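Poly-beta-1,6-N-acetyl-D-glucosamine N-deacetylase (Aggregatibacter actinomycetemcomitans, PDB 4U10) probably removes acetyl groups from the N-acetylglucosamine units of poly-beta-1,6-N-acetyl-D-glucosamine, using a metal-dependent polysaccharide deacetylase domain, the part of the longer protein present here. Local coordinates at residues Ser143-Leu148 / Gln186-Ser191; Asn44-Val49 / Lys67-Ser72. All coordinates share one frame; numbering follows the deposited sequence.

Contact 1: residues Ser143-Leu148 / Gln186-Ser191. With ZN (zinc ion), chain C.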
ATOM      1  N   SER A 143      -4.991  -4.977  -1.417  1.00 13.43           N
ATOM      2  CA  SER A 143      -5.724  -4.520  -0.245  1.00 12.50           C
ATOM      3  C   SER A 143      -4.835  -3.745   0.686  1.00 13.86           C
ATOM      4  O   SER A 143      -3.596  -4.013   0.787  1.00 13.09           O
ATOM      5  CB  SER A 143      -6.265  -5.733   0.503  1.00 13.95           C
ATOM      6  OG  SER A 143      -6.979  -5.379   1.647  1.00 15.22           O
ATOM      7  N   HIS A 144      -5.491  -2.851   1.459  1.00 14.25           N
ATOM      8  CA  HIS A 144      -4.880  -2.095   2.549  1.00 12.38           C
ATOM      9  C   HIS A 144      -5.908  -2.050   3.686  1.00 12.02           C
ATOM     10  O   HIS A 144      -5.965  -1.080   4.457  1.00 11.90           O
ATOM     11  CB  HIS A 144      -4.591  -0.685   2.062  1.00 12.08           C
ATOM     12  CG  HIS A 144      -3.536   0.077   2.818  1.00 12.70           C
ATOM     13  ND1 HIS A 144      -2.370  -0.481   3.305  1.00 13.07           N
ATOM     14  CD2 HIS A 144      -3.399   1.412   2.976  1.00 13.21           C
ATOM     15  CE1 HIS A 144      -1.607   0.465   3.800  1.00 14.15           C
ATOM     16  NE2 HIS A 144      -2.203   1.627   3.591  1.00 14.72           N
ATOM     17  N   THR A 145      -6.601  -3.179   3.856  1.00 12.01           N
ATOM     18  CA  THR A 145      -7.704  -3.452   4.797  1.00 12.74           C
ATOM     19  C   THR A 145      -8.950  -2.768   4.296  1.00 13.47           C
ATOM     20  O   THR A 145      -8.867  -2.003   3.374  1.00 14.85           O
ATOM     21  CB  THR A 145      -7.423  -3.072   6.291  1.00 12.55           C
ATOM     22  OG1 THR A 145      -7.506  -1.658   6.417  1.00 13.45           O
ATOM     23  CG2 THR A 145      -6.003  -3.512   6.683  1.00 12.56           C
ATOM     24  N   ASP A 146     -10.113  -3.211   4.808  1.00 13.46           N
ATOM     25  CA  ASP A 146     -11.346  -2.560   4.538  1.00 13.41           C
ATOM     26  C   ASP A 146     -11.482  -1.276   5.388  1.00 13.10           C
ATOM     27  O   ASP A 146     -11.589  -0.164   4.882  1.00 13.69           O
ATOM     28  CB  ASP A 146     -12.562  -3.507   4.737  1.00 13.14           C
ATOM     29  CG  ASP A 146     -13.788  -3.015   3.950  1.00 13.53           C
ATOM     30  OD1 ASP A 146     -13.612  -2.550   2.781  1.00 11.88           O
ATOM     31  OD2 ASP A 146     -14.903  -3.160   4.474  1.00 14.61           O
ATOM     32  N   ASN A 147     -11.501  -1.457   6.672  1.00 13.17           N
ATOM     33  CA  ASN A 147     -11.626  -0.359   7.621  1.00 13.58           C
ATOM     34  C   ASN A 147     -10.743  -0.555   8.878  1.00 13.92           C
ATOM     35  O   ASN A 147     -11.175  -0.348  10.000  1.00 14.90           O
ATOM     36  CB  ASN A 147     -13.086  -0.184   7.995  1.00 13.70           C
ATOM     37  CG  ASN A 147     -13.315   1.028   8.859  1.00 14.89           C
ATOM     38  OD1 ASN A 147     -12.579   1.950   8.785  1.00 14.68           O
ATOM     39  ND2 ASN A 147     -14.277   0.979   9.710  1.00 16.97           N
ATOM     40  N   LEU A 148      -9.484  -0.962   8.675  1.00 13.63           N
ATOM     41  CA  LEU A 148      -8.504  -1.091   9.767  1.00 12.22           C
ATOM     42  C   LEU A 148      -7.245  -0.212   9.576  1.00 13.25           C
ATOM     43  O   LEU A 148      -6.137  -0.520  10.088  1.00 11.78           O
ATOM     44  CB  LEU A 148      -8.176  -2.580   9.984  1.00 12.49           C
ATOM     45  CG  LEU A 148      -9.299  -3.509  10.468  1.00 11.46           C
ATOM     46  CD1 LEU A 148      -8.873  -4.962  10.386  1.00 11.86           C
ATOM     47  CD2 LEU A 148      -9.852  -3.163  11.861  1.00 12.72           C
ATOM     48  N   GLN A 186     -12.688 -10.927   9.253  1.00 15.65           N
ATOM     49  CA  GLN A 186     -13.872 -10.414   8.527  1.00 16.95           C
ATOM     50  C   GLN A 186     -13.572  -9.130   7.786  1.00 15.67           C
ATOM     51  O   GLN A 186     -14.105  -8.930   6.696  1.00 14.25           O
ATOM     52  CB  GLN A 186     -15.086 -10.252   9.443  1.00 18.08           C
ATOM     53  CG  GLN A 186     -15.441 -11.553  10.210  1.00 22.88           C
ATOM     54  CD  GLN A 186     -15.474 -12.814   9.317  1.00 24.57           C
ATOM     55  OE1 GLN A 186     -15.279 -13.943   9.786  1.00 31.73           O
ATOM     56  NE2 GLN A 186     -15.642 -12.621   8.057  1.00 26.34           N
ATOM     57  N   ASP A 187     -12.748  -8.256   8.398  1.00 14.31           N
ATOM     58  CA  ASP A 187     -12.383  -7.008   7.716  1.00 14.26           C
ATOM     59  C   ASP A 187     -11.630  -7.322   6.420  1.00 14.15           C
ATOM     60  O   ASP A 187     -11.970  -6.782   5.391  1.00 12.76           O
ATOM     61  CB  ASP A 187     -11.521  -6.113   8.594  1.00 14.69           C
ATOM     62  CG  ASP A 187     -11.201  -4.795   7.919  1.00 14.94           C
ATOM     63  OD1 ASP A 187     -10.188  -4.808   7.198  1.00 12.23           O
ATOM     64  OD2 ASP A 187     -11.995  -3.831   8.068  1.00 15.38           O
ATOM     65  N   PHE A 188     -10.613  -8.179   6.492  1.00 13.37           N
ATOM     66  CA  PHE A 188      -9.872  -8.582   5.308  1.00 12.57           C
ATOM     67  C   PHE A 188     -10.703  -9.245   4.253  1.00 14.02           C
ATOM     68  O   PHE A 188     -10.517  -9.012   3.067  1.00 14.75           O
ATOM     69  CB  PHE A 188      -8.658  -9.462   5.647  1.00 12.80           C
ATOM     70  CG  PHE A 188      -7.696  -8.838   6.618  1.00 13.00           C
ATOM     71  CD1 PHE A 188      -7.722  -7.475   6.876  1.00 12.69           C
ATOM     72  CD2 PHE A 188      -6.686  -9.605   7.208  1.00 11.72           C
ATOM     73  CE1 PHE A 188      -6.876  -6.898   7.735  1.00 12.58           C
ATOM     74  CE2 PHE A 188      -5.802  -9.035   8.086  1.00 12.41           C
ATOM     75  CZ  PHE A 188      -5.870  -7.649   8.343  1.00 12.98           C
ATOM     76  N   SER A 189     -11.584 -10.133   4.661  1.00 15.74           N
ATOM     77  CA  SER A 189     -12.489 -10.775   3.756  1.00 16.35           C
ATOM     78  C   SER A 189     -13.486  -9.783   3.088  1.00 16.74           C
ATOM     79  O   SER A 189     -13.712  -9.862   1.893  1.00 13.95           O
ATOM     80  CB  SER A 189     -13.231 -11.877   4.491  1.00 18.16           C
ATOM     81  OG  SER A 189     -14.422 -12.145   3.822  1.00 20.72           O
ATOM     82  N   ARG A 190     -14.023  -8.808   3.820  1.00 15.75           N
ATOM     83  CA  ARG A 190     -14.816  -7.754   3.160  1.00 15.04           C
ATOM     84  C   ARG A 190     -14.015  -6.903   2.164  1.00 14.02           C
ATOM     85  O   ARG A 190     -14.537  -6.461   1.159  1.00 13.95           O
ATOM     86  CB  ARG A 190     -15.424  -6.780   4.177  1.00 17.48           C
ATOM     87  CG  ARG A 190     -16.445  -7.374   5.139  1.00 19.74           C
ATOM     88  CD  ARG A 190     -16.734  -6.331   6.237  1.00 23.15           C
ATOM     89  NE  ARG A 190     -17.210  -7.013   7.405  1.00 29.29           N
ATOM     90  CZ  ARG A 190     -16.933  -6.745   8.676  1.00 30.94           C
ATOM     91  NH1 ARG A 190     -16.159  -5.721   9.025  1.00 28.06           N
ATOM     92  NH2 ARG A 190     -17.489  -7.540   9.635  1.00 34.99           N
ATOM     93  N   SER A 191     -12.768  -6.595   2.484  1.00 12.95           N
ATOM     94  CA  SER A 191     -11.898  -5.882   1.585  1.00 13.85           C
ATOM     95  C   SER A 191     -11.683  -6.631   0.254  1.00 13.30           C
ATOM     96  O   SER A 191     -11.782  -6.029  -0.838  1.00 14.01           O
ATOM     97  CB  SER A 191     -10.585  -5.523   2.271  1.00 14.26           C
ATOM     98  OG  SER A 191      -9.651  -4.892   1.420  1.00 14.83           O
TER
HETATM   99 ZN    ZN C 401      -1.740   3.454   4.512  1.00 14.83          ZN
HETATM  100  O   HOH W   1      -8.327  -2.407   0.733  1.00 14.60           O
HETATM  101  O   HOH W   2     -14.925  -3.515   7.411  1.00 16.99           O
HETATM  102  O   HOH W   3     -13.445  -2.954  10.316  1.00 15.25           O
HETATM  103  O   HOH W   4       0.015   3.078   5.063  1.00  6.17           O

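Contact 2: residues Asn44-Val49 / Lys67-Ser72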
ATOM      1  N   ASN A  44      20.228   3.984 -13.762  1.00 32.65           N
ATOM      2  CA  ASN A  44      21.174   3.194 -12.968  1.00 30.31           C
ATOM      3  C   ASN A  44      20.977   1.688 -13.087  1.00 27.59           C
ATOM      4  O   ASN A  44      21.561   0.897 -12.322  1.00 25.84           O
ATOM      5  CB  ASN A  44      21.132   3.654 -11.544  1.00 31.57           C
ATOM      6  CG  ASN A  44      21.558   5.110 -11.429  1.00 37.32           C
ATOM      7  OD1 ASN A  44      20.890   6.028 -11.943  1.00 41.28           O
ATOM      8  ND2 ASN A  44      22.713   5.318 -10.861  1.00 34.84           N
ATOM      9  N   GLY A  45      20.186   1.278 -14.064  1.00 29.50           N
ATOM     10  CA  GLY A  45      20.102  -0.159 -14.395  1.00 30.49           C
ATOM     11  C   GLY A  45      19.031  -0.913 -13.651  1.00 32.18           C
ATOM     12  O   GLY A  45      18.971  -2.161 -13.728  1.00 31.76           O
ATOM     13  N   TYR A  46      18.190  -0.174 -12.915  1.00 28.74           N
ATOM     14  CA  TYR A  46      17.089  -0.793 -12.187  1.00 27.19           C
ATOM     15  C   TYR A  46      15.935  -0.879 -13.140  1.00 24.91           C
ATOM     16  O   TYR A  46      15.604   0.103 -13.830  1.00 26.85           O
ATOM     17  CB  TYR A  46      16.737   0.009 -10.908  1.00 28.52           C
ATOM     18  CG  TYR A  46      17.845  -0.091  -9.896  1.00 30.44           C
ATOM     19  CD1 TYR A  46      18.031  -1.245  -9.164  1.00 34.11           C
ATOM     20  CD2 TYR A  46      18.778   0.955  -9.732  1.00 38.13           C
ATOM     21  CE1 TYR A  46      19.073  -1.364  -8.240  1.00 37.65           C
ATOM     22  CE2 TYR A  46      19.844   0.849  -8.833  1.00 37.11           C
ATOM     23  CZ  TYR A  46      19.988  -0.305  -8.087  1.00 40.58           C
ATOM     24  OH  TYR A  46      21.029  -0.418  -7.181  1.00 47.41           O
ATOM     25  N   ASN A  47      15.338  -2.071 -13.197  1.00 21.77           N
ATOM     26  CA  ASN A  47      14.236  -2.379 -14.072  1.00 19.13           C
ATOM     27  C   ASN A  47      12.987  -2.488 -13.203  1.00 18.83           C
ATOM     28  O   ASN A  47      12.877  -3.403 -12.399  1.00 16.30           O
ATOM     29  CB  ASN A  47      14.523  -3.711 -14.747  1.00 18.42           C
ATOM     30  CG  ASN A  47      15.702  -3.606 -15.727  1.00 19.64           C
ATOM     31  OD1 ASN A  47      16.764  -4.250 -15.594  1.00 22.59           O
ATOM     32  ND2 ASN A  47      15.517  -2.813 -16.669  1.00 16.70           N
ATOM     33  N   VAL A  48      12.054  -1.575 -13.404  1.00 18.11           N
ATOM     34  CA  VAL A  48      10.697  -1.638 -12.825  1.00 17.36           C
ATOM     35  C   VAL A  48       9.864  -2.731 -13.440  1.00 17.45           C
ATOM     36  O   VAL A  48       9.570  -2.750 -14.633  1.00 16.40           O
ATOM     37  CB  VAL A  48       9.990  -0.273 -12.860  1.00 16.72           C
ATOM     38  CG1 VAL A  48       8.574  -0.362 -12.277  1.00 16.64           C
ATOM     39  CG2 VAL A  48      10.817   0.722 -12.064  1.00 15.79           C
ATOM     40  N   VAL A  49       9.475  -3.663 -12.612  1.00 15.72           N
ATOM     41  CA  VAL A  49       8.681  -4.786 -13.059  1.00 17.35           C
ATOM     42  C   VAL A  49       7.311  -4.750 -12.374  1.00 17.75           C
ATOM     43  O   VAL A  49       7.138  -4.162 -11.323  1.00 16.05           O
ATOM     44  CB  VAL A  49       9.374  -6.115 -12.721  1.00 17.97           C
ATOM     45  CG1 VAL A  49      10.768  -6.148 -13.380  1.00 18.44           C
ATOM     46  CG2 VAL A  49       9.423  -6.294 -11.215  1.00 19.73           C
ATOM     47  N   LYS A  67      18.264  -6.372 -11.364  1.00 23.06           N
ATOM     48  CA  LYS A  67      17.989  -5.227 -10.514  1.00 25.95           C
ATOM     49  C   LYS A  67      16.480  -4.858 -10.606  1.00 24.11           C
ATOM     50  O   LYS A  67      16.115  -3.699 -10.831  1.00 21.24           O
ATOM     51  CB  LYS A  67      18.894  -4.042 -10.899  1.00 30.99           C
ATOM     52  CG  LYS A  67      20.366  -4.430 -11.138  1.00 35.29           C
ATOM     53  CD  LYS A  67      21.208  -3.220 -11.511  1.00 41.61           C
ATOM     54  CE  LYS A  67      21.686  -2.462 -10.282  1.00 45.40           C
ATOM     55  NZ  LYS A  67      22.884  -3.149  -9.706  1.00 49.12           N
ATOM     56  N   ALA A  68      15.647  -5.876 -10.451  1.00 21.24           N
ATOM     57  CA  ALA A  68      14.178  -5.717 -10.528  1.00 22.51           C
ATOM     58  C   ALA A  68      13.709  -4.873  -9.345  1.00 20.53           C
ATOM     59  O   ALA A  68      14.239  -4.980  -8.245  1.00 18.70           O
ATOM     60  CB  ALA A  68      13.496  -7.087 -10.525  1.00 24.57           C
ATOM     61  N   VAL A  69      12.721  -4.015  -9.579  1.00 20.48           N
ATOM     62  CA  VAL A  69      12.190  -3.154  -8.552  1.00 20.21           C
ATOM     63  C   VAL A  69      10.685  -3.050  -8.791  1.00 18.27           C
ATOM     64  O   VAL A  69      10.236  -2.948  -9.928  1.00 16.06           O
ATOM     65  CB  VAL A  69      12.783  -1.745  -8.688  1.00 23.07           C
ATOM     66  CG1 VAL A  69      12.099  -0.782  -7.732  1.00 23.01           C
ATOM     67  CG2 VAL A  69      14.291  -1.797  -8.477  1.00 26.03           C
ATOM     68  N   VAL A  70       9.915  -3.081  -7.706  1.00 16.48           N
ATOM     69  CA  VAL A  70       8.466  -2.902  -7.737  1.00 15.04           C
ATOM     70  C   VAL A  70       8.154  -1.535  -7.083  1.00 15.17           C
ATOM     71  O   VAL A  70       8.704  -1.172  -6.019  1.00 13.78           O
ATOM     72  CB  VAL A  70       7.711  -4.013  -6.982  1.00 15.06           C
ATOM     73  CG1 VAL A  70       6.162  -3.799  -7.003  1.00 13.30           C
ATOM     74  CG2 VAL A  70       7.984  -5.366  -7.596  1.00 15.85           C
ATOM     75  N   LEU A  71       7.225  -0.805  -7.676  1.00 15.59           N
ATOM     76  CA  LEU A  71       6.778   0.478  -7.126  1.00 14.85           C
ATOM     77  C   LEU A  71       5.424   0.269  -6.472  1.00 16.04           C
ATOM     78  O   LEU A  71       4.609  -0.354  -7.067  1.00 15.95           O
ATOM     79  CB  LEU A  71       6.576   1.494  -8.258  1.00 16.92           C
ATOM     80  CG  LEU A  71       7.776   1.844  -9.121  1.00 16.28           C
ATOM     81  CD1 LEU A  71       7.400   2.822 -10.240  1.00 16.31           C
ATOM     82  CD2 LEU A  71       8.914   2.391  -8.298  1.00 16.81           C
ATOM     83  N   SER A  72       5.177   0.856  -5.282  1.00 15.20           N
ATOM     84  CA  SER A  72       3.930   0.677  -4.546  1.00 15.55           C
ATOM     85  C   SER A  72       3.407   1.996  -3.945  1.00 16.52           C
ATOM     86  O   SER A  72       4.213   2.829  -3.498  1.00 15.84           O
ATOM     87  CB  SER A  72       4.071  -0.402  -3.473  1.00 16.45           C
ATOM     88  OG  SER A  72       5.024  -0.088  -2.461  1.00 14.63           O
TER
HETATM   89  O   HOH W   5       5.970  -1.850  -9.995  1.00 13.71           O

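Contact 1: residues Ser143-Leu148 / Gln186-Ser191
The carboxylate of D187, on helix 177-199, takes two consecutive backbone N-H groups of the loop 143-148: D146 N reaches OD1 at 2.9 Å on its syn side, 26° out of the carboxylate plane, and N147 N meets the syn lone pair of OD2 at 2.8 Å. With CG anti to the backbone N (chi1 -177°), D187 holds its carboxylate out to the loop. A second polar link joins two hydroxyls, S143 OG giving its proton to S191 OG at 2.7 Å. S143 OG also accepts from T145 N, an ST turn, and T145 OG1 accepts from L148 N. These bonds shape the metal-binding loop after strand 139-141 of the polysaccharide deacetylase (NodB-type) domain, a distorted beta/alpha barrel: H144 NE2 binds the zinc ion at 2.1 Å, D75 and H149 complete its protein ligands, and V207 O holds H144 ND1. Water 1 joins H144 N, T145 O and S191 OG. L148 CD1 packs on the carboxylate carbon, 3.4 Å from D187 CG, the side chains running antiparallel. T145 CG2 and L148 CD1 make apolar contacts with F188 CE1, at 3.7 and 3.8 Å. D146 CB rests against S191 CB, while D146 OD1 is bonded to S101 OG.

Contact 2: residues Asn44-Val49 / Lys67-Ser72
K67 reaches over the Y46 ring with the end of its aliphatic chain. Its CE sits over one face, 3.8 Å from the ring centroid and 27° off the normal, a CH-pi contact displaced toward the rim on the CE1 and CZ side. The lysine chain is extended as far as CD and then bends at chi3 (84°), which turns CE over the ring; K67 CB meanwhile approaches Y46 CD1 at 3.4 Å. K67 CD passes close to G45 O. G45 has a positive phi, where a CB would be jammed against the preceding carbonyl oxygen, so the turn into the strand suits glycine. Y46 CD1 also touches V69 CG2, the two side chains crossing obliquely.

Farther along, V48 and V69 point to one face of the sheet and N47 and A68 to the other. V48 CG1 meets L71 CG at 3.9 Å, the side chains at about a right angle; V49 CG2 meets V70 CG2 in the same manner. Backbone hydrogen bonds of a parallel strand pair underlie this packing: N47 N to K67 O (3.0 Å), V69 N to N47 O (2.9 Å) and V49 N to V69 O (2.9 Å). The last is nearly straight onto its acceptor, with a C=O...N angle of 160°. Beyond it, water 5 accepts from L71 N and donates to V49 O, carrying the pairing on where the backbones separate.

The two strands belong to a beta-alpha-beta unit, strand 47-48, helix 51-58, strand 68-75. Strand 68-75 also pairs in parallel with strands 3-13 and 95-99. L41 of helix 31-42 touches Y46, V48 and L71, W40 meets the Y46 ring, and L263 of helix 256-263 packs on Y46 and V69.

Contact 2 comes first along the chain and closes before contact 1 opens. Their centres lie about 28 Å apart on opposite sides of the chain's centre, and their nearest atoms are about 9 Å from each other. Parallel strands of the mixed central sheet connect them: strand 68-75 of contact 2 pairs with strand 95-99, which pairs with strand 139-141, and the loop after that last strand forms contact 1 with helix 177-199. Strand 68-75 also ends in two metal ligands, D74, which binds one zinc ion with H10, and D75, which shares a second zinc ion with H144 of contact 1. Contact 2 therefore lies at the start of a strand whose far end carries zinc ligands.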